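Local coordinates for protein ABC transporter (Caldanaerobius, PDB 4G68) that probably binds xylan-derived oligosaccharides outside the cell as the solute-binding component of an ABC transporter and delivers them for uptake, at residues T191-G196 with A248-S253. Residues are numbered along the deposited sequence; the frame is centred on the assembly and turned at random.
Sequences TPFALG and AGAFDS
Thr191 and Asp252 meet through a short hydrogen bond, the OG1 hydroxyl donating to OD1 at 2.6 Å. The oxygen is approached on its syn side, 27° out of the carboxylate plane, and the two side chains cross at about a right angle. The threonine methyl packs against the same carboxylate, CG2 lying 3.2 Å from OD2 of Asp252. OG1 lies beside the backbone N (chi1 -57°) and CG2 anti to it, which lets both branches meet the acid. An alanine in place of Asp252 would probably leave the Thr191 hydroxyl without its acceptor and open a gap beside the methyl.

Further along, Phe193 N donates to Ala250 O at 2.8 Å, while the Pro192 ring lies against the carbonyl oxygens of Gly249 and Ala250. The apolar part centres on the Phe251 ring: Leu195 CD2 rests over one face, a CH-pi contact 4.0 Å from the ring centroid, and Ala250 CB covers the opposite face. Phe193 runs alongside, its CB 3.7 Å from Phe251 CE1, the ring planes inclined at 47°. Asp252 N is buried without a partner.

Gly249, with positive phi, follows helix 233-248 and closes its last turn in a Schellman motif. Backbone hydrogen bonds of Thr191 with Ala273, and of Pro192 and Ala194 with Met274, tie loop 191-196 to the beginning of strand 274-278 and the residue before it. Phe193 also packs on Leu178 and Ile182 of helix 175-187, Met245 of helix 233-248 and Phe276 of strand 274-278, so the contact joins the two helices and that strand in this solute-binding protein.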
loop_
_atom_site.group_PDB
_atom_site.type_symbol
_atom_site.label_atom_id
_atom_site.label_comp_id
_atom_site.label_asym_id
_atom_site.label_seq_id
_atom_site.Cartn_x
_atom_site.Cartn_y
_atom_site.Cartn_z
ATOM N N THR C 191 2.893 1.734 -24.315
ATOM C CA THR C 191 3.446 1.215 -23.050
ATOM C C THR C 191 2.346 0.450 -22.279
ATOM O O THR C 191 1.344 1.062 -21.875
ATOM C CB THR C 191 3.999 2.391 -22.175
ATOM O OG1 THR C 191 4.988 3.113 -22.907
ATOM C CG2 THR C 191 4.646 1.900 -20.911
ATOM N N PRO C 192 2.511 -0.880 -22.085
ATOM C CA PRO C 192 1.432 -1.674 -21.482
ATOM C C PRO C 192 1.264 -1.297 -20.025
ATOM O O PRO C 192 0.168 -1.136 -19.585
ATOM C CB PRO C 192 1.984 -3.123 -21.564
ATOM C CG PRO C 192 2.816 -3.073 -22.802
ATOM C CD PRO C 192 3.536 -1.754 -22.690
ATOM N N PHE C 193 2.362 -1.222 -19.278
ATOM C CA PHE C 193 2.277 -0.860 -17.874
ATOM C C PHE C 193 3.177 0.350 -17.616
ATOM O O PHE C 193 4.338 0.356 -18.053
ATOM C CB PHE C 193 2.804 -1.990 -16.969
ATOM C CG PHE C 193 1.799 -3.062 -16.631
ATOM C CD1 PHE C 193 1.046 -3.018 -15.421
ATOM C CD2 PHE C 193 1.645 -4.173 -17.462
ATOM C CE1 PHE C 193 0.124 -4.031 -15.137
ATOM C CE2 PHE C 193 0.764 -5.202 -17.125
ATOM C CZ PHE C 193 0.026 -5.141 -15.961
ATOM N N ALA C 194 2.653 1.349 -16.894
ATOM C CA ALA C 194 3.495 2.392 -16.318
ATOM C C ALA C 194 4.032 1.837 -15.033
ATOM O O ALA C 194 3.254 1.697 -14.092
ATOM C CB ALA C 194 2.689 3.649 -16.013
ATOM N N LEU C 195 5.332 1.515 -14.980
ATOM C CA LEU C 195 5.947 1.150 -13.653
ATOM C C LEU C 195 7.181 2.031 -13.266
ATOM O O LEU C 195 8.053 2.251 -14.113
ATOM C CB LEU C 195 6.257 -0.345 -13.578
ATOM C CG LEU C 195 7.119 -0.863 -12.424
ATOM C CD1 LEU C 195 6.418 -0.720 -11.053
ATOM C CD2 LEU C 195 7.621 -2.278 -12.646
ATOM N N GLY C 196 7.253 2.522 -11.997
ATOM C CA GLY C 196 8.483 3.087 -11.487
ATOM C C GLY C 196 9.130 2.201 -10.434
ATOM O O GLY C 196 8.621 2.124 -9.304
ATOM N N ALA C 248 7.809 -9.947 -22.296
ATOM C CA ALA C 248 6.672 -9.574 -23.152
ATOM C C ALA C 248 6.704 -8.106 -23.452
ATOM O O ALA C 248 6.043 -7.696 -24.378
ATOM C CB ALA C 248 5.366 -9.915 -22.491
ATOM N N GLY C 249 7.461 -7.338 -22.652
ATOM C CA GLY C 249 7.674 -5.890 -22.855
ATOM C C GLY C 249 6.562 -5.087 -22.177
ATOM O O GLY C 249 6.107 -4.060 -22.702
ATOM N N ALA C 250 6.107 -5.575 -21.021
ATOM C CA ALA C 250 5.199 -4.782 -20.176
ATOM C C ALA C 250 5.707 -3.370 -19.803
ATOM O O ALA C 250 4.900 -2.469 -19.627
ATOM C CB ALA C 250 4.827 -5.560 -18.932
ATOM N N PHE C 251 7.028 -3.164 -19.695
ATOM C CA PHE C 251 7.559 -1.924 -19.089
ATOM C C PHE C 251 8.384 -1.086 -20.046
ATOM O O PHE C 251 9.098 -1.632 -20.884
ATOM C CB PHE C 251 8.305 -2.211 -17.751
ATOM C CG PHE C 251 7.543 -3.201 -16.846
ATOM C CD1 PHE C 251 6.367 -2.802 -16.152
ATOM C CD2 PHE C 251 7.971 -4.552 -16.719
ATOM C CE1 PHE C 251 5.645 -3.730 -15.400
ATOM C CE2 PHE C 251 7.258 -5.460 -15.957
ATOM C CZ PHE C 251 6.105 -5.068 -15.295
ATOM N N ASP C 252 8.307 0.228 -19.924
ATOM C CA ASP C 252 9.178 1.121 -20.681
ATOM C C ASP C 252 10.649 0.778 -20.396
ATOM O O ASP C 252 10.981 0.319 -19.308
ATOM C CB ASP C 252 8.937 2.570 -20.305
ATOM C CG ASP C 252 7.732 3.185 -21.026
ATOM O OD1 ASP C 252 7.520 2.961 -22.253
ATOM O OD2 ASP C 252 6.993 3.935 -20.344
ATOM N N SER C 253 11.524 1.007 -21.364
ATOM C CA SER C 253 12.965 0.735 -21.201
ATOM C C SER C 253 13.586 1.231 -19.841
ATOM O O SER C 253 14.238 0.468 -19.124
ATOM C CB SER C 253 13.743 1.273 -22.428
ATOM O OG SER C 253 13.155 0.836 -23.670
#